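PDB 4Q05: esterase E25, which probably hydrolyses carboxylic ester bonds as a dimeric member of the GTSAG motif subfamily of the bacterial hormone-sensitive lipase family. Local coordinates for residues E112-Y117 with F185-H190; M239-D244 with V257-F262; G90-A95 with G146-I151; Y118-E123 with K161-S166. One frame throughout, in Å; residues are numbered along the deposited sequence.

How the interactions relate
Interactions 1 and 4 share strand 114-120 of the central sheet: interaction 4 pairs it with strand 164-168, interaction 1 covers it with helix 179-194, and Tyr117 O to Ser166 N, 2.7 Å, is a probable hydrogen bond between them. Interaction 3 adjoins interaction 1 through the Tyr117 ring, whose CG lies 3.6 Å from Thr150 CG2. Interaction 2 stands apart, its centre about 31 Å from that of interaction 1, beyond the chain's centre; there the side chain of Met239 lies near, without touching, the GxSxG turn that probably carries the nucleophile.

Interaction 1: residues E112-Y117 with F185-H190; sequences EGVSVY and FTVYQH
Glu112 lays the aliphatic root of its side chain against Thr186, its CB 3.4 Å from the methyl carbon CG2 of that threonine, and it is the residue most covered by this contact. Beyond CB the chain bends at chi2 (-64°) and crosses the side chain of His190 at about a right angle, with Glu112 CG 4.0 Å from His190 ND1 and placed obliquely to the ring. Carboxylate and imidazole planes differ by only 22°, yet the two groups do not bond. Thr186 offers carbon rather than oxygen to its partner: its methyl also meets Val114, CG2 to CG2 at 3.8 Å, while OG1 turns back along the helix to bond the carbonyl of Asp182. Val187 supplies the inner part of the interface. Its CG2 touches Val114 CB at 3.7 Å and reaches Val116 CG1 at 4.0 Å, a single methyl meeting two alternate residues of the strand. Helix 179-194 thereby packs on strand 114-120, the axes of the short segments 9.6 Å apart and inclined by 69°, an example of the helical cover on the central sheet of alpha/beta hydrolases. Ile167 of the neighbouring strand joins both Val114 and Val187. Since no hydrogen bond crosses, cohesion probably comes mainly from apolar burial, and any attraction between the Glu112 and His190 ends would be modest and dependent on the histidine's charge.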
loop_
_atom_site.group_PDB
_atom_site.type_symbol
_atom_site.label_atom_id
_atom_site.label_comp_id
_atom_site.label_asym_id
_atom_site.label_seq_id
_atom_site.Cartn_x
_atom_site.Cartn_y
_atom_site.Cartn_z
ATOM N N GLU A 112 24.035 4.898 -29.032
ATOM C CA GLU A 112 24.144 6.333 -29.258
ATOM C C GLU A 112 24.979 6.992 -28.175
ATOM O O GLU A 112 24.610 8.029 -27.633
ATOM C CB GLU A 112 22.750 6.960 -29.318
ATOM C CG GLU A 112 21.938 6.422 -30.481
ATOM C CD GLU A 112 22.580 6.789 -31.810
ATOM O OE1 GLU A 112 22.938 7.974 -31.960
ATOM O OE2 GLU A 112 22.743 5.904 -32.683
ATOM N N GLY A 113 26.103 6.366 -27.845
ATOM C CA GLY A 113 27.028 6.943 -26.891
ATOM C C GLY A 113 26.656 6.663 -25.443
ATOM O O GLY A 113 27.414 7.000 -24.539
ATOM N N VAL A 114 25.489 6.061 -25.216
ATOM C CA VAL A 114 25.038 5.759 -23.846
ATOM C C VAL A 114 25.431 4.340 -23.426
ATOM O O VAL A 114 25.169 3.369 -24.138
ATOM C CB VAL A 114 23.496 5.914 -23.667
ATOM C CG1 VAL A 114 23.085 5.619 -22.207
ATOM C CG2 VAL A 114 23.031 7.311 -24.081
ATOM N N SER A 115 26.059 4.233 -22.263
ATOM C CA SER A 115 26.396 2.936 -21.683
ATOM C C SER A 115 25.120 2.151 -21.364
ATOM O O SER A 115 24.215 2.666 -20.704
ATOM C CB SER A 115 27.200 3.150 -20.400
ATOM O OG SER A 115 27.609 1.914 -19.851
ATOM N N VAL A 116 25.033 0.913 -21.844
ATOM C CA VAL A 116 23.893 0.051 -21.519
ATOM C C VAL A 116 24.336 -1.369 -21.192
ATOM O O VAL A 116 25.444 -1.771 -21.523
ATOM C CB VAL A 116 22.873 -0.024 -22.673
ATOM C CG1 VAL A 116 22.342 1.372 -22.999
ATOM C CG2 VAL A 116 23.497 -0.693 -23.912
ATOM N N TYR A 117 23.458 -2.129 -20.551
ATOM C CA TYR A 117 23.716 -3.540 -20.329
ATOM C C TYR A 117 22.553 -4.336 -20.849
ATOM O O TYR A 117 21.402 -4.085 -20.468
ATOM C CB TYR A 117 23.947 -3.832 -18.844
ATOM C CG TYR A 117 25.254 -3.269 -18.361
ATOM C CD1 TYR A 117 26.433 -3.990 -18.494
ATOM C CD2 TYR A 117 25.318 -1.998 -17.817
ATOM C CE1 TYR A 117 27.641 -3.458 -18.076
ATOM C CE2 TYR A 117 26.516 -1.464 -17.398
ATOM C CZ TYR A 117 27.670 -2.196 -17.527
ATOM O OH TYR A 117 28.862 -1.657 -17.110
ATOM N N PHE A 185 16.532 9.391 -22.412
ATOM C CA PHE A 185 15.802 9.811 -23.605
ATOM C C PHE A 185 16.488 9.327 -24.887
ATOM O O PHE A 185 15.837 8.837 -25.809
ATOM C CB PHE A 185 15.650 11.327 -23.617
ATOM C CG PHE A 185 14.932 11.852 -24.821
ATOM C CD1 PHE A 185 13.564 11.702 -24.943
ATOM C CD2 PHE A 185 15.625 12.499 -25.829
ATOM C CE1 PHE A 185 12.895 12.184 -26.052
ATOM C CE2 PHE A 185 14.963 12.986 -26.941
ATOM C CZ PHE A 185 13.595 12.831 -27.049
ATOM N N THR A 186 17.812 9.453 -24.930
ATOM C CA THR A 186 18.586 9.047 -26.104
ATOM C C THR A 186 18.366 7.584 -26.432
ATOM O O THR A 186 18.095 7.225 -27.575
ATOM C CB THR A 186 20.097 9.295 -25.879
ATOM O OG1 THR A 186 20.346 10.701 -25.846
ATOM C CG2 THR A 186 20.923 8.681 -26.987
ATOM N N VAL A 187 18.466 6.730 -25.419
ATOM C CA VAL A 187 18.274 5.308 -25.643
ATOM C C VAL A 187 16.839 5.018 -26.054
ATOM O O VAL A 187 16.585 4.244 -26.981
ATOM C CB VAL A 187 18.641 4.485 -24.391
ATOM C CG1 VAL A 187 18.199 3.036 -24.559
ATOM C CG2 VAL A 187 20.128 4.560 -24.148
ATOM N N TYR A 188 15.892 5.649 -25.374
ATOM C CA TYR A 188 14.486 5.438 -25.716
ATOM C C TYR A 188 14.187 5.828 -27.173
ATOM O O TYR A 188 13.552 5.070 -27.906
ATOM C CB TYR A 188 13.573 6.215 -24.770
ATOM C CG TYR A 188 12.109 5.912 -24.970
ATOM C CD1 TYR A 188 11.560 4.721 -24.500
ATOM C CD2 TYR A 188 11.277 6.810 -25.629
ATOM C CE1 TYR A 188 10.222 4.431 -24.682
ATOM C CE2 TYR A 188 9.937 6.533 -25.811
ATOM C CZ TYR A 188 9.414 5.341 -25.328
ATOM O OH TYR A 188 8.080 5.049 -25.503
ATOM N N GLN A 189 14.640 7.010 -27.586
ATOM C CA GLN A 189 14.413 7.447 -28.964
ATOM C C GLN A 189 14.986 6.452 -29.949
ATOM O O GLN A 189 14.348 6.110 -30.944
ATOM C CB GLN A 189 15.020 8.827 -29.215
ATOM C CG GLN A 189 14.149 9.970 -28.721
ATOM C CD GLN A 189 13.868 11.015 -29.802
ATOM O OE1 GLN A 189 14.792 11.672 -30.309
ATOM N NE2 GLN A 189 12.589 11.170 -30.162
ATOM N N HIS A 190 16.197 5.981 -29.673
ATOM C CA HIS A 190 16.824 4.998 -30.541
ATOM C C HIS A 190 15.957 3.760 -30.674
ATOM O O HIS A 190 15.769 3.241 -31.771
ATOM C CB HIS A 190 18.207 4.618 -30.028
ATOM C CG HIS A 190 18.825 3.465 -30.757
ATOM N ND1 HIS A 190 19.487 3.613 -31.956
ATOM C CD2 HIS A 190 18.880 2.143 -30.458
ATOM C CE1 HIS A 190 19.924 2.435 -32.367
ATOM N NE2 HIS A 190 19.572 1.527 -31.473
#

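Interaction 2: residues M239-D244 with V257-F262; sequences MSKTGD and VTYDGF
Lys241 lies across the ring of Tyr259 and ends on Asp260, showing how a lysine can serve as apolar cover and as a charge at once. Its CB already lies over the ring face, 3.7 Å from Tyr259 CE2. CG follows over the same face, toward the rim, in a CH-pi contact 3.8 Å from the Tyr259 ring centroid and 21° off the normal. From there the chain runs fully extended: CD passes Tyr259 CD2 at 3.5 Å, and CE is already 3.6 Å from Asp260 OD1. The ammonium NZ then donates to Asp260 OD1 over 2.8 Å, meeting that oxygen on its syn side and completing a salt bridge. The far end of the ring is fastened too. Tyr259 OH donates to the carbonyl of Met239, OH to O 2.7 Å with a C=O...donor angle of 148°, so the tyrosine is held at its tip while the lysine covers a face. Asp260 is itself positioned by an ST turn, its N donating to Thr258 OG1. The two loops belong to the connections on either side of helix 244-248: loop 239-244 comes after strand 229-235, whereas loop 257-262 leads into helix 262-271. Tyr246 of helix 244-248 meets the Tyr259 ring edge-to-face, Asp260 rests on Leu70 of helix 66-71, and Asp244 makes a salt bridge to Arg301 of the second subunit.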
loop_
_atom_site.group_PDB
_atom_site.type_symbol
_atom_site.label_atom_id
_atom_site.label_comp_id
_atom_site.label_asym_id
_atom_site.label_seq_id
_atom_site.Cartn_x
_atom_site.Cartn_y
_atom_site.Cartn_z
ATOM N N MET A 239 11.521 14.001 -3.705
ATOM C CA MET A 239 12.780 13.994 -2.958
ATOM C C MET A 239 12.947 15.177 -2.008
ATOM O O MET A 239 13.999 15.329 -1.405
ATOM C CB MET A 239 13.984 13.884 -3.892
ATOM C CG MET A 239 13.947 12.650 -4.812
ATOM S SD MET A 239 13.555 11.102 -3.942
ATOM C CE MET A 239 14.823 11.063 -2.667
ATOM N N SER A 240 11.926 16.022 -1.887
ATOM C CA SER A 240 11.870 16.924 -0.746
ATOM C C SER A 240 11.561 16.022 0.426
ATOM O O SER A 240 11.165 14.874 0.229
ATOM C CB SER A 240 10.774 17.985 -0.909
ATOM O OG SER A 240 9.485 17.398 -0.899
ATOM N N LYS A 241 11.729 16.517 1.645
ATOM C CA LYS A 241 11.421 15.695 2.791
ATOM C C LYS A 241 9.930 15.796 3.079
ATOM O O LYS A 241 9.499 16.266 4.135
ATOM C CB LYS A 241 12.268 16.067 4.008
ATOM C CG LYS A 241 12.377 14.917 5.000
ATOM C CD LYS A 241 13.247 15.257 6.189
ATOM C CE LYS A 241 13.251 14.102 7.192
ATOM N NZ LYS A 241 14.058 14.441 8.398
ATOM N N THR A 242 9.149 15.354 2.103
ATOM C CA THR A 242 7.709 15.355 2.222
ATOM C C THR A 242 7.255 13.921 2.042
ATOM O O THR A 242 7.563 13.299 1.030
ATOM C CB THR A 242 7.071 16.214 1.129
ATOM O OG1 THR A 242 7.678 17.511 1.123
ATOM C CG2 THR A 242 5.555 16.336 1.348
ATOM N N GLY A 243 6.543 13.404 3.036
ATOM C CA GLY A 243 6.077 12.033 3.020
ATOM C C GLY A 243 6.194 11.437 4.408
ATOM O O GLY A 243 7.278 11.422 4.990
ATOM N N ASP A 244 5.067 10.974 4.947
ATOM C CA ASP A 244 5.028 10.342 6.260
ATOM C C ASP A 244 6.197 9.382 6.481
ATOM O O ASP A 244 6.835 9.398 7.533
ATOM C CB ASP A 244 3.716 9.567 6.429
ATOM C CG ASP A 244 2.595 10.417 7.016
ATOM O OD1 ASP A 244 2.808 11.620 7.260
ATOM O OD2 ASP A 244 1.493 9.869 7.233
ATOM N N VAL A 257 17.811 4.153 5.717
ATOM C CA VAL A 257 17.868 4.556 7.128
ATOM C C VAL A 257 17.224 5.909 7.442
ATOM O O VAL A 257 16.334 5.993 8.282
ATOM C CB VAL A 257 19.311 4.553 7.703
ATOM C CG1 VAL A 257 19.265 4.797 9.189
ATOM C CG2 VAL A 257 20.019 3.233 7.426
ATOM N N THR A 258 17.700 6.967 6.796
ATOM C CA THR A 258 17.202 8.306 7.062
ATOM C C THR A 258 17.393 9.199 5.843
ATOM O O THR A 258 18.290 8.979 5.030
ATOM C CB THR A 258 17.904 8.939 8.293
ATOM O OG1 THR A 258 17.340 10.221 8.571
ATOM C CG2 THR A 258 19.400 9.103 8.045
ATOM N N TYR A 259 16.531 10.199 5.716
ATOM C CA TYR A 259 16.647 11.188 4.667
ATOM C C TYR A 259 17.827 12.109 4.960
ATOM O O TYR A 259 18.521 12.545 4.044
ATOM C CB TYR A 259 15.370 12.009 4.621
ATOM C CG TYR A 259 15.358 13.120 3.601
ATOM C CD1 TYR A 259 14.883 12.896 2.317
ATOM C CD2 TYR A 259 15.788 14.399 3.930
ATOM C CE1 TYR A 259 14.852 13.916 1.376
ATOM C CE2 TYR A 259 15.764 15.427 2.999
ATOM C CZ TYR A 259 15.299 15.176 1.723
ATOM O OH TYR A 259 15.260 16.185 0.786
ATOM N N ASP A 260 18.047 12.393 6.242
ATOM C CA ASP A 260 19.034 13.389 6.659
ATOM C C ASP A 260 20.445 12.912 6.386
ATOM O O ASP A 260 20.729 11.729 6.488
ATOM C CB ASP A 260 18.915 13.703 8.151
ATOM C CG ASP A 260 17.507 14.110 8.562
ATOM O OD1 ASP A 260 16.779 14.731 7.748
ATOM O OD2 ASP A 260 17.138 13.806 9.714
ATOM N N GLY A 261 21.327 13.851 6.066
ATOM C CA GLY A 261 22.706 13.522 5.769
ATOM C C GLY A 261 22.878 13.165 4.304
ATOM O O GLY A 261 22.634 13.986 3.412
ATOM N N PHE A 262 23.292 11.928 4.058
ATOM C CA PHE A 262 23.644 11.498 2.714
ATOM C C PHE A 262 22.534 11.672 1.683
ATOM O O PHE A 262 22.750 12.250 0.610
ATOM C CB PHE A 262 24.125 10.050 2.704
ATOM C CG PHE A 262 24.495 9.574 1.341
ATOM C CD1 PHE A 262 25.709 9.928 0.780
ATOM C CD2 PHE A 262 23.609 8.826 0.590
ATOM C CE1 PHE A 262 26.050 9.515 -0.495
ATOM C CE2 PHE A 262 23.943 8.412 -0.689
ATOM C CZ PHE A 262 25.174 8.762 -1.231
#

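Interaction 3: residues G90-A95 with G146-I151; sequences GKVDMA and GEAGTI
Ala148 and Lys91 bring their CB atoms to 3.4 Å, closer than usual van der Waals contact, the tightest of the apolar meetings that dominate this interface. Ala95 presents its methyl to Ile151, CB to CG1 at 3.7 Å. The CD1 end of Ile151 crosses the bent lysine chain at about a right angle and reaches Met94 CB at 4.0 Å. Val92 spreads its two methyls over different parts of the 3-10 turn: CG2, anti to the carbonyl carbon, faces Ala148 with 4.1 Å to its CB, while CG1 sits beside the end of Glu147, 3.9 Å from OE2. A glycine in place of Val92 would probably open a gap beside Ala148 and take the apolar cover from the end of Glu147, leaving that end to its salt bridge with Arg96. Carbon also meets oxygen, Ala95 CB lying 3.5 Å from Thr150 OG1. Hydrogen bonds stay within the turn: Thr150 OG1 donates to Glu147 O at 2.6 Å in the carbonyl plane, which orients the hydroxyl, and the Thr150 backbone N-H grips the same oxygen a second time. Lys91 NZ bonds the carbonyl of Leu87. The first turn of helix 91-102 thus packs against the loop joining strand 132-136 to helix 151-160, while Tyr117 of strand 114-120 touches Glu147 and Thr150.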
loop_
_atom_site.group_PDB
_atom_site.type_symbol
_atom_site.label_atom_id
_atom_site.label_comp_id
_atom_site.label_asym_id
_atom_site.label_seq_id
_atom_site.Cartn_x
_atom_site.Cartn_y
_atom_site.Cartn_z
ATOM N N GLY A 90 31.176 -3.869 -3.781
ATOM C CA GLY A 90 30.632 -5.218 -3.775
ATOM C C GLY A 90 29.420 -5.433 -4.664
ATOM O O GLY A 90 28.960 -6.561 -4.837
ATOM N N LYS A 91 28.892 -4.353 -5.232
ATOM C CA LYS A 91 27.690 -4.451 -6.049
ATOM C C LYS A 91 27.963 -5.241 -7.316
ATOM O O LYS A 91 27.165 -6.093 -7.707
ATOM C CB LYS A 91 27.173 -3.064 -6.410
ATOM C CG LYS A 91 26.737 -2.233 -5.221
ATOM C CD LYS A 91 25.315 -2.530 -4.851
ATOM C CE LYS A 91 24.789 -1.471 -3.903
ATOM N NZ LYS A 91 25.694 -1.303 -2.734
ATOM N N VAL A 92 29.085 -4.962 -7.967
ATOM C CA VAL A 92 29.406 -5.678 -9.192
ATOM C C VAL A 92 29.533 -7.166 -8.891
ATOM O O VAL A 92 28.979 -8.003 -9.607
ATOM C CB VAL A 92 30.684 -5.156 -9.857
ATOM C CG1 VAL A 92 31.060 -6.044 -11.034
ATOM C CG2 VAL A 92 30.497 -3.700 -10.310
ATOM N N ASP A 93 30.239 -7.490 -7.811
ATOM C CA ASP A 93 30.413 -8.883 -7.402
ATOM C C ASP A 93 29.077 -9.575 -7.181
ATOM O O ASP A 93 28.862 -10.681 -7.674
ATOM C CB ASP A 93 31.289 -8.981 -6.151
ATOM C CG ASP A 93 32.726 -8.583 -6.420
ATOM O OD1 ASP A 93 33.179 -8.748 -7.576
ATOM O OD2 ASP A 93 33.398 -8.105 -5.477
ATOM N N MET A 94 28.168 -8.927 -6.455
ATOM C CA MET A 94 26.847 -9.509 -6.249
ATOM C C MET A 94 26.153 -9.743 -7.589
ATOM O O MET A 94 25.546 -10.794 -7.818
ATOM C CB MET A 94 25.980 -8.618 -5.355
ATOM C CG MET A 94 26.533 -8.441 -3.941
ATOM S SD MET A 94 25.664 -7.205 -2.949
ATOM C CE MET A 94 26.819 -6.997 -1.590
ATOM N N ALA A 95 26.242 -8.754 -8.473
ATOM C CA ALA A 95 25.563 -8.823 -9.766
ATOM C C ALA A 95 26.025 -10.039 -10.553
ATOM O O ALA A 95 25.214 -10.833 -11.027
ATOM C CB ALA A 95 25.813 -7.554 -10.559
ATOM N N GLY A 146 27.624 1.874 -13.809
ATOM C CA GLY A 146 28.257 0.709 -14.388
ATOM C C GLY A 146 27.525 -0.576 -14.070
ATOM O O GLY A 146 26.297 -0.608 -13.908
ATOM N N GLU A 147 28.291 -1.652 -13.978
ATOM C CA GLU A 147 27.712 -2.972 -13.868
ATOM C C GLU A 147 27.020 -3.138 -12.519
ATOM O O GLU A 147 26.161 -4.001 -12.352
ATOM C CB GLU A 147 28.798 -4.027 -14.070
ATOM C CG GLU A 147 28.253 -5.400 -14.365
ATOM C CD GLU A 147 29.352 -6.402 -14.640
ATOM O OE1 GLU A 147 29.059 -7.615 -14.632
ATOM O OE2 GLU A 147 30.502 -5.967 -14.861
ATOM N N ALA A 148 27.367 -2.276 -11.567
ATOM C CA ALA A 148 26.746 -2.330 -10.250
ATOM C C ALA A 148 25.238 -2.149 -10.364
ATOM O O ALA A 148 24.481 -2.661 -9.546
ATOM C CB ALA A 148 27.347 -1.272 -9.335
ATOM N N GLY A 149 24.805 -1.433 -11.398
ATOM C CA GLY A 149 23.397 -1.134 -11.581
ATOM C C GLY A 149 22.578 -2.261 -12.169
ATOM O O GLY A 149 21.357 -2.138 -12.294
ATOM N N THR A 150 23.226 -3.370 -12.513
ATOM C CA THR A 150 22.523 -4.470 -13.170
ATOM C C THR A 150 21.805 -5.438 -12.225
ATOM O O THR A 150 21.033 -6.282 -12.680
ATOM C CB THR A 150 23.454 -5.287 -14.087
ATOM O OG1 THR A 150 24.542 -5.816 -13.317
ATOM C CG2 THR A 150 23.995 -4.414 -15.226
ATOM N N ILE A 151 22.038 -5.328 -10.923
ATOM C CA ILE A 151 21.396 -6.269 -9.996
ATOM C C ILE A 151 19.882 -6.336 -10.179
ATOM O O ILE A 151 19.324 -7.400 -10.441
ATOM C CB ILE A 151 21.743 -5.972 -8.530
ATOM C CG1 ILE A 151 23.250 -6.103 -8.323
ATOM C CG2 ILE A 151 21.000 -6.934 -7.593
ATOM C CD1 ILE A 151 23.721 -5.667 -6.948
#

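Interaction 4: residues Y118-E123 with K161-S166; sequences YVTPVE and KVRVLS
The Tyr118 ring carries the CD1 methyl of Leu165 over one face, 3.8 Å from the ring centroid and 12° off the normal, a centred CH-pi contact between side chains lying side by side and pointing the same way. Leucine CG stands anti to the backbone N (chi1 175°), and CD1 rises from there to the ring. The other flat group, the Arg163 guanidinium, is met obliquely by the Thr120 methyl; nearer the backbone, Thr120 CG2 is 4.1 Å from Arg163 CG. The guanidinium's charge is answered by Glu129, through NH2.

These side chains lie on one side of a pair of antiparallel strands. Val119 and Val164 form a hydrogen-bonded pair: Val119 N donates to Val164 O at 2.8 Å, and Val164 N returns a nearly straight bond to Val119 O at 2.9 Å (173°). The same valines touch CB to CB at 3.9 Å on the face opposite Tyr118 and Leu165. Past the strand, Pro121 CG rests 3.5 Å from Val162 O. At the outer end Glu123 and Lys161 run alongside in extended form, joined by a weak salt bridge, OE2 to NZ 3.4 Å. With a serine in place of Lys161, the Glu123 carboxylate would probably be left without this weak positive mate and its extended chain freer to turn.

In the sheet, strand 114-120 lies between strands 105-111 and 164-168. Ala157 of helix 151-160 covers Val119 and Val164, whereas Ile111 touches Tyr118 and Leu165.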
loop_
_atom_site.group_PDB
_atom_site.type_symbol
_atom_site.label_atom_id
_atom_site.label_comp_id
_atom_site.label_asym_id
_atom_site.label_seq_id
_atom_site.Cartn_x
_atom_site.Cartn_y
_atom_site.Cartn_z
ATOM N N TYR A 118 22.858 -5.280 -21.741
ATOM C CA TYR A 118 21.873 -6.215 -22.250
ATOM C C TYR A 118 21.806 -7.382 -21.285
ATOM O O TYR A 118 22.801 -8.056 -21.057
ATOM C CB TYR A 118 22.269 -6.719 -23.630
ATOM C CG TYR A 118 22.226 -5.649 -24.696
ATOM C CD1 TYR A 118 23.309 -4.805 -24.899
ATOM C CD2 TYR A 118 21.099 -5.484 -25.501
ATOM C CE1 TYR A 118 23.271 -3.829 -25.876
ATOM C CE2 TYR A 118 21.057 -4.508 -26.477
ATOM C CZ TYR A 118 22.144 -3.684 -26.658
ATOM O OH TYR A 118 22.113 -2.708 -27.627
ATOM N N VAL A 119 20.629 -7.606 -20.724
ATOM C CA VAL A 119 20.434 -8.590 -19.665
ATOM C C VAL A 119 19.420 -9.593 -20.179
ATOM O O VAL A 119 18.244 -9.273 -20.335
ATOM C CB VAL A 119 19.934 -7.923 -18.360
ATOM C CG1 VAL A 119 19.755 -8.969 -17.228
ATOM C CG2 VAL A 119 20.905 -6.831 -17.909
ATOM N N THR A 120 19.897 -10.791 -20.495
ATOM C CA THR A 120 19.064 -11.819 -21.107
ATOM C C THR A 120 18.950 -13.023 -20.181
ATOM O O THR A 120 19.954 -13.654 -19.854
ATOM C CB THR A 120 19.669 -12.288 -22.445
ATOM O OG1 THR A 120 20.135 -11.151 -23.178
ATOM C CG2 THR A 120 18.640 -13.035 -23.276
ATOM N N PRO A 121 17.721 -13.344 -19.750
ATOM C CA PRO A 121 17.488 -14.486 -18.862
ATOM C C PRO A 121 17.422 -15.766 -19.684
ATOM O O PRO A 121 17.226 -15.660 -20.885
ATOM C CB PRO A 121 16.108 -14.181 -18.286
ATOM C CG PRO A 121 15.407 -13.481 -19.385
ATOM C CD PRO A 121 16.465 -12.668 -20.119
ATOM N N VAL A 122 17.572 -16.936 -19.068
ATOM C CA VAL A 122 17.500 -18.186 -19.829
ATOM C C VAL A 122 16.097 -18.444 -20.333
ATOM O O VAL A 122 15.906 -19.112 -21.344
ATOM C CB VAL A 122 17.927 -19.410 -19.003
ATOM C CG1 VAL A 122 19.411 -19.665 -19.162
ATOM C CG2 VAL A 122 17.545 -19.229 -17.544
ATOM N N GLU A 123 15.110 -17.928 -19.614
ATOM C CA GLU A 123 13.730 -18.169 -19.984
ATOM C C GLU A 123 13.008 -16.856 -20.226
ATOM O O GLU A 123 12.848 -16.048 -19.318
ATOM C CB GLU A 123 13.026 -18.977 -18.889
ATOM C CG GLU A 123 11.580 -19.356 -19.188
ATOM C CD GLU A 123 10.928 -20.098 -18.022
ATOM O OE1 GLU A 123 11.666 -20.555 -17.122
ATOM O OE2 GLU A 123 9.683 -20.204 -17.994
ATOM N N LYS A 161 10.809 -12.882 -16.569
ATOM C CA LYS A 161 11.012 -13.646 -17.802
ATOM C C LYS A 161 10.933 -12.779 -19.049
ATOM O O LYS A 161 10.132 -13.024 -19.955
ATOM C CB LYS A 161 10.005 -14.786 -17.884
ATOM C CG LYS A 161 10.075 -15.726 -16.681
ATOM C CD LYS A 161 9.008 -16.808 -16.775
ATOM C CE LYS A 161 9.012 -17.697 -15.531
ATOM N NZ LYS A 161 7.885 -18.677 -15.561
ATOM N N VAL A 162 11.774 -11.759 -19.086
ATOM C CA VAL A 162 11.740 -10.790 -20.161
ATOM C C VAL A 162 13.165 -10.299 -20.338
ATOM O O VAL A 162 13.926 -10.256 -19.374
ATOM C CB VAL A 162 10.829 -9.607 -19.790
ATOM C CG1 VAL A 162 11.434 -8.826 -18.613
ATOM C CG2 VAL A 162 10.610 -8.698 -20.986
ATOM N N ARG A 163 13.547 -9.963 -21.566
ATOM C CA ARG A 163 14.847 -9.347 -21.790
ATOM C C ARG A 163 14.828 -7.956 -21.209
ATOM O O ARG A 163 13.840 -7.242 -21.334
ATOM C CB ARG A 163 15.166 -9.250 -23.282
ATOM C CG ARG A 163 15.362 -10.590 -23.954
ATOM C CD ARG A 163 15.742 -10.414 -25.421
ATOM N NE ARG A 163 15.835 -11.706 -26.083
ATOM C CZ ARG A 163 14.792 -12.357 -26.590
ATOM N NH1 ARG A 163 13.572 -11.826 -26.530
ATOM N NH2 ARG A 163 14.975 -13.536 -27.164
ATOM N N VAL A 164 15.938 -7.578 -20.595
ATOM C CA VAL A 164 16.094 -6.264 -20.026
ATOM C C VAL A 164 17.261 -5.544 -20.684
ATOM O O VAL A 164 18.297 -6.137 -20.971
ATOM C CB VAL A 164 16.368 -6.346 -18.520
ATOM C CG1 VAL A 164 16.590 -4.959 -17.957
ATOM C CG2 VAL A 164 15.207 -7.047 -17.817
ATOM N N LEU A 165 17.068 -4.261 -20.934
ATOM C CA LEU A 165 18.139 -3.386 -21.364
ATOM C C LEU A 165 18.316 -2.356 -20.249
ATOM O O LEU A 165 17.451 -1.505 -20.036
ATOM C CB LEU A 165 17.764 -2.702 -22.681
ATOM C CG LEU A 165 18.755 -1.651 -23.205
ATOM C CD1 LEU A 165 20.078 -2.310 -23.563
ATOM C CD2 LEU A 165 18.172 -0.937 -24.414
ATOM N N SER A 166 19.418 -2.448 -19.514
ATOM C CA SER A 166 19.623 -1.542 -18.391
ATOM C C SER A 166 20.468 -0.359 -18.814
ATOM O O SER A 166 21.549 -0.524 -19.370
ATOM C CB SER A 166 20.264 -2.256 -17.198
ATOM O OG SER A 166 20.202 -1.433 -16.043
#